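Local coordinates for enterotoxin SEN variant (Staphylococcus aureus, PDB 6KRY), which probably acts as a secreted superantigen toxin of the staphylococcal and streptococcal type, at residues Ile38-Leu50 and Leu63-Lys77. Residues are numbered along the deposited sequence; the frame is centred on the assembly and turned at random.
Sequences ISTDQLLNNTIIL and LKVEFNSSDLANQFK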
loop_
_atom_site.group_PDB
_atom_site.type_symbol
_atom_site.label_atom_id
_atom_site.label_comp_id
_atom_site.label_asym_id
_atom_site.label_seq_id
_atom_site.Cartn_x
_atom_site.Cartn_y
_atom_site.Cartn_z
ATOM N N ILE A 38 17.435 -9.316 -0.935
ATOM C CA ILE A 38 18.535 -8.412 -1.267
ATOM C C ILE A 38 18.480 -8.152 -2.769
ATOM O O ILE A 38 18.336 -9.099 -3.579
ATOM C CB ILE A 38 19.893 -9.003 -0.805
ATOM C CG1 ILE A 38 21.062 -8.036 -1.028
ATOM C CG2 ILE A 38 20.177 -10.351 -1.448
ATOM C CD1 ILE A 38 22.306 -8.379 -0.192
ATOM N N SER A 39 18.659 -6.893 -3.158
ATOM C CA SER A 39 18.688 -6.536 -4.567
ATOM C C SER A 39 20.061 -6.815 -5.177
ATOM O O SER A 39 21.122 -6.660 -4.530
ATOM C CB SER A 39 18.244 -5.096 -4.791
ATOM O OG SER A 39 19.211 -4.166 -4.362
ATOM N N THR A 40 20.039 -7.214 -6.460
ATOM C CA THR A 40 21.265 -7.594 -7.176
ATOM C C THR A 40 21.402 -6.912 -8.552
ATOM O O THR A 40 22.416 -7.087 -9.200
ATOM C CB THR A 40 21.361 -9.117 -7.349
ATOM O OG1 THR A 40 20.181 -9.621 -7.964
ATOM C CG2 THR A 40 21.595 -9.833 -6.039
ATOM N N ASP A 41 20.446 -6.069 -8.939
ATOM C CA ASP A 41 20.551 -5.294 -10.213
ATOM C C ASP A 41 19.703 -4.028 -10.089
ATOM O O ASP A 41 19.069 -3.767 -9.040
ATOM C CB ASP A 41 20.226 -6.159 -11.437
ATOM C CG ASP A 41 20.906 -5.774 -12.772
ATOM O OD1 ASP A 41 21.217 -4.551 -13.017
ATOM O OD2 ASP A 41 21.165 -6.720 -13.590
ATOM N N GLN A 42 19.713 -3.232 -11.164
ATOM C CA GLN A 42 19.139 -1.932 -11.152
ATOM C C GLN A 42 18.978 -1.500 -12.615
ATOM O O GLN A 42 19.853 -1.785 -13.414
ATOM C CB GLN A 42 20.091 -1.020 -10.398
ATOM C CG GLN A 42 19.706 0.407 -10.426
ATOM C CD GLN A 42 20.529 1.205 -9.441
ATOM O OE1 GLN A 42 21.770 1.185 -9.488
ATOM N NE2 GLN A 42 19.847 1.801 -8.469
ATOM N N LEU A 43 17.867 -0.849 -12.955
ATOM C CA LEU A 43 17.738 -0.187 -14.273
ATOM C C LEU A 43 17.883 1.318 -14.028
ATOM O O LEU A 43 19.015 1.775 -13.882
ATOM C CB LEU A 43 16.426 -0.596 -14.934
ATOM C CG LEU A 43 16.485 -1.974 -15.581
ATOM C CD1 LEU A 43 15.100 -2.374 -16.068
ATOM C CD2 LEU A 43 17.524 -2.025 -16.693
ATOM N N LEU A 44 16.788 2.056 -13.855
ATOM C CA LEU A 44 16.969 3.482 -13.557
ATOM C C LEU A 44 17.545 3.589 -12.141
ATOM O O LEU A 44 17.401 2.681 -11.298
ATOM C CB LEU A 44 15.658 4.266 -13.645
ATOM C CG LEU A 44 15.005 4.379 -15.018
ATOM C CD1 LEU A 44 13.812 5.329 -14.981
ATOM C CD2 LEU A 44 16.004 4.843 -16.055
ATOM N N ASN A 45 18.138 4.741 -11.857
ATOM C CA ASN A 45 18.818 4.990 -10.598
ATOM C C ASN A 45 17.850 5.054 -9.408
ATOM O O ASN A 45 18.276 5.028 -8.237
ATOM C CB ASN A 45 19.678 6.247 -10.721
ATOM C CG ASN A 45 20.967 5.945 -11.454
ATOM O OD1 ASN A 45 21.502 4.837 -11.330
ATOM N ND2 ASN A 45 21.442 6.884 -12.248
ATOM N N ASN A 46 16.560 5.139 -9.674
ATOM C CA ASN A 46 15.568 5.126 -8.584
ATOM C C ASN A 46 14.880 3.750 -8.455
ATOM O O ASN A 46 13.848 3.681 -7.810
ATOM C CB ASN A 46 14.519 6.224 -8.793
ATOM C CG ASN A 46 13.801 6.151 -10.131
ATOM O OD1 ASN A 46 14.061 5.290 -10.965
ATOM N ND2 ASN A 46 12.841 7.032 -10.343
ATOM N N THR A 47 15.479 2.671 -8.995
ATOM C CA THR A 47 14.960 1.318 -8.912
ATOM C C THR A 47 16.004 0.389 -8.302
ATOM O O THR A 47 17.188 0.689 -8.296
ATOM C CB THR A 47 14.599 0.738 -10.284
ATOM O OG1 THR A 47 15.802 0.562 -11.064
ATOM C CG2 THR A 47 13.574 1.611 -10.988
ATOM N N ILE A 48 15.526 -0.728 -7.752
ATOM C CA ILE A 48 16.326 -1.866 -7.426
ATOM C C ILE A 48 15.585 -3.119 -7.905
ATOM O O ILE A 48 14.359 -3.146 -7.995
ATOM C CB ILE A 48 16.631 -1.923 -5.905
ATOM C CG1 ILE A 48 15.376 -2.178 -5.062
ATOM C CG2 ILE A 48 17.372 -0.686 -5.429
ATOM C CD1 ILE A 48 15.619 -2.173 -3.560
ATOM N N ILE A 49 16.360 -4.146 -8.297
ATOM C CA ILE A 49 15.835 -5.360 -8.830
ATOM C C ILE A 49 16.285 -6.539 -7.977
ATOM O O ILE A 49 17.461 -6.698 -7.647
ATOM C CB ILE A 49 16.202 -5.516 -10.320
ATOM C CG1 ILE A 49 15.546 -4.397 -11.141
ATOM C CG2 ILE A 49 15.794 -6.890 -10.839
ATOM C CD1 ILE A 49 16.065 -4.262 -12.516
ATOM N N LEU A 50 15.294 -7.360 -7.629
ATOM C CA LEU A 50 15.436 -8.561 -6.822
ATOM C C LEU A 50 15.048 -9.790 -7.636
ATOM O O LEU A 50 14.015 -9.788 -8.327
ATOM C CB LEU A 50 14.519 -8.482 -5.610
ATOM C CG LEU A 50 14.857 -7.369 -4.638
ATOM C CD1 LEU A 50 14.003 -6.157 -4.931
ATOM C CD2 LEU A 50 14.692 -7.856 -3.221
ATOM N N LEU A 63 11.487 -8.984 -9.300
ATOM C CA LEU A 63 10.713 -7.854 -8.793
ATOM C C LEU A 63 11.547 -6.582 -8.947
ATOM O O LEU A 63 12.684 -6.532 -8.446
ATOM C CB LEU A 63 10.427 -8.052 -7.298
ATOM C CG LEU A 63 9.541 -6.967 -6.695
ATOM C CD1 LEU A 63 8.144 -7.009 -7.310
ATOM C CD2 LEU A 63 9.483 -7.109 -5.183
ATOM N N LYS A 64 10.935 -5.548 -9.522
ATOM C CA LYS A 64 11.599 -4.265 -9.551
ATOM C C LYS A 64 10.818 -3.353 -8.613
ATOM O O LYS A 64 9.607 -3.224 -8.703
ATOM C CB LYS A 64 11.611 -3.703 -10.973
ATOM C CG LYS A 64 12.279 -2.343 -11.093
ATOM C CD LYS A 64 12.395 -1.833 -12.506
ATOM C CE LYS A 64 11.111 -1.276 -13.026
ATOM N NZ LYS A 64 11.320 -0.706 -14.365
ATOM N N VAL A 65 11.520 -2.787 -7.654
ATOM C CA VAL A 65 10.961 -1.766 -6.786
ATOM C C VAL A 65 11.359 -0.400 -7.332
ATOM O O VAL A 65 12.539 -0.145 -7.615
ATOM C CB VAL A 65 11.448 -1.928 -5.330
ATOM C CG1 VAL A 65 10.855 -0.843 -4.443
ATOM C CG2 VAL A 65 11.121 -3.314 -4.794
ATOM N N GLU A 66 10.348 0.469 -7.432
ATOM C CA GLU A 66 10.486 1.827 -7.914
ATOM C C GLU A 66 10.257 2.808 -6.755
ATOM O O GLU A 66 9.225 2.733 -6.065
ATOM C CB GLU A 66 9.490 2.097 -9.043
ATOM C CG GLU A 66 9.680 1.219 -10.263
ATOM C CD GLU A 66 8.521 1.157 -11.271
ATOM O OE1 GLU A 66 8.794 1.338 -12.484
ATOM O OE2 GLU A 66 7.367 0.831 -10.865
ATOM N N PHE A 67 11.197 3.756 -6.605
ATOM C CA PHE A 67 11.171 4.792 -5.606
ATOM C C PHE A 67 11.112 6.131 -6.337
ATOM O O PHE A 67 11.364 6.140 -7.544
ATOM C CB PHE A 67 12.413 4.805 -4.742
ATOM C CG PHE A 67 12.681 3.535 -3.982
ATOM C CD1 PHE A 67 11.956 3.219 -2.846
ATOM C CD2 PHE A 67 13.669 2.660 -4.413
ATOM C CE1 PHE A 67 12.198 2.027 -2.178
ATOM C CE2 PHE A 67 13.913 1.470 -3.746
ATOM C CZ PHE A 67 13.190 1.178 -2.613
ATOM N N ASN A 68 10.865 7.211 -5.598
ATOM C CA ASN A 68 10.686 8.526 -6.213
ATOM C C ASN A 68 12.035 9.270 -6.248
ATOM O O ASN A 68 12.061 10.410 -6.699
ATOM C CB ASN A 68 9.592 9.372 -5.560
ATOM C CG ASN A 68 9.914 9.849 -4.154
ATOM O OD1 ASN A 68 10.954 9.524 -3.590
ATOM N ND2 ASN A 68 9.031 10.640 -3.564
ATOM N N SER A 69 13.135 8.617 -5.868
ATOM C CA SER A 69 14.460 9.269 -5.853
ATOM C C SER A 69 15.563 8.220 -5.912
ATOM O O SER A 69 15.392 7.118 -5.387
ATOM C CB SER A 69 14.639 10.148 -4.617
ATOM O OG SER A 69 14.825 9.359 -3.433
ATOM N N SER A 70 16.719 8.633 -6.446
ATOM C CA SER A 70 17.947 7.899 -6.412
ATOM C C SER A 70 18.409 7.715 -4.969
ATOM O O SER A 70 18.967 6.692 -4.579
ATOM C CB SER A 70 19.012 8.622 -7.240
ATOM O OG SER A 70 18.700 8.493 -8.612
ATOM N N ASP A 71 18.204 8.750 -4.157
ATOM C CA ASP A 71 18.517 8.685 -2.729
ATOM C C ASP A 71 17.864 7.471 -2.046
ATOM O O ASP A 71 18.532 6.745 -1.277
ATOM C CB ASP A 71 18.094 9.980 -2.039
ATOM C CG ASP A 71 19.299 10.822 -1.670
ATOM O OD1 ASP A 71 20.057 10.376 -0.744
ATOM O OD2 ASP A 71 19.486 11.900 -2.305
ATOM N N LEU A 72 16.571 7.233 -2.316
ATOM C CA LEU A 72 15.872 6.110 -1.671
ATOM C C LEU A 72 16.449 4.793 -2.170
ATOM O O LEU A 72 16.738 3.869 -1.388
ATOM C CB LEU A 72 14.364 6.175 -1.941
ATOM C CG LEU A 72 13.534 7.064 -1.030
ATOM C CD1 LEU A 72 12.108 7.183 -1.549
ATOM C CD2 LEU A 72 13.527 6.558 0.408
ATOM N N ALA A 73 16.653 4.664 -3.484
ATOM C CA ALA A 73 17.215 3.433 -3.990
ATOM C C ALA A 73 18.583 3.127 -3.326
ATOM O O ALA A 73 18.871 2.004 -2.926
ATOM C CB ALA A 73 17.284 3.516 -5.511
ATOM N N ASN A 74 19.431 4.147 -3.185
ATOM C CA ASN A 74 20.772 4.032 -2.603
ATOM C C ASN A 74 20.708 3.578 -1.141
ATOM O O ASN A 74 21.589 2.877 -0.707
ATOM C CB ASN A 74 21.532 5.351 -2.765
ATOM C CG ASN A 74 21.991 5.524 -4.194
ATOM O OD1 ASN A 74 21.990 4.574 -4.964
ATOM N ND2 ASN A 74 22.378 6.728 -4.566
ATOM N N GLN A 75 19.666 3.957 -0.412
ATOM C CA GLN A 75 19.492 3.540 0.974
ATOM C C GLN A 75 19.276 2.024 1.066
ATOM O O GLN A 75 19.614 1.407 2.098
ATOM C CB GLN A 75 18.266 4.196 1.608
ATOM C CG GLN A 75 18.391 5.698 1.803
ATOM C CD GLN A 75 17.195 6.181 2.576
ATOM O OE1 GLN A 75 16.568 5.410 3.310
ATOM N NE2 GLN A 75 16.867 7.454 2.402
ATOM N N PHE A 76 18.647 1.425 0.041
ATOM C CA PHE A 76 18.214 0.045 0.115
ATOM C C PHE A 76 18.960 -0.910 -0.828
ATOM O O PHE A 76 18.943 -2.135 -0.547
ATOM C CB PHE A 76 16.708 -0.035 -0.131
ATOM C CG PHE A 76 15.927 0.753 0.882
ATOM C CD1 PHE A 76 15.962 0.394 2.225
ATOM C CD2 PHE A 76 15.167 1.842 0.493
ATOM C CE1 PHE A 76 15.264 1.148 3.165
ATOM C CE2 PHE A 76 14.451 2.575 1.433
ATOM C CZ PHE A 76 14.492 2.215 2.762
ATOM N N LYS A 77 19.661 -0.426 -1.877
ATOM C CA LYS A 77 20.246 -1.359 -2.830
ATOM C C LYS A 77 21.325 -2.212 -2.140
ATOM O O LYS A 77 22.201 -1.705 -1.417
ATOM C CB LYS A 77 20.739 -0.653 -4.104
ATOM C CG LYS A 77 21.919 0.292 -3.982
ATOM C CD LYS A 77 22.501 0.601 -5.367
ATOM C CE LYS A 77 23.929 1.103 -5.330
ATOM N NZ LYS A 77 23.989 2.582 -5.446
HETATM O O HOH W 1 18.392 -4.790 -1.339
HETATM O O HOH W 2 20.783 4.413 -7.433
HETATM O O HOH W 3 13.666 1.256 -14.412
#
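An antiparallel β-hairpin of the OB-fold domain, strands 47-55 and 60-66, brings I48 opposite V65 and L50 opposite L63 as hydrogen-bonded pairs. I48 N donates to V65 O over 3.0 Å, and I48 O takes V65 N in return; L50 and L63 exchange the same two bonds. A further bond, F67 N to N46 O (2.9 Å), carries the pairing past the strand end. One face of the hairpin bears I48, L50, L63 and V65; helix 70-76, which follows strand 60-66 and precedes strand 81-84 as the capping helix of an OB-fold does, packs on it at I48 through A73 and F76. I48 is central: with CG1 between its backbone N and carbonyl carbon (chi1 67°), CG1 runs alongside V65 while CG2 turns to K77 CB at 3.6 Å. Its CD1 meets the edge of the F67 ring, 4.0 Å from CE2, whereas V65 CG1 lies over one face of that ring. I81 of strand 81-84 also touches I48. A73 CB presses on the turn 44-47, 3.3 Å from N45 O, an oxygen that accepts a hydrogen bond from a water shared with Q42 NE2 and N74 OD1. The turn itself is held by T47, whose OG1 donates to L44 O in the carbonyl plane (2.7 Å) and accepts from L43 N. On the other face K64, CG anti to the backbone N (chi1 179°) and straight as far as CD, passes I49 CG1 and T47 CB before bending about CG-CD; its ammonium bonds to V93 O and a water that L44 N also reaches, and NZ makes a long salt bridge (3.8 Å) to E66 OE1, while E66 OE2 is hydrogen-bonded to Y88 OH.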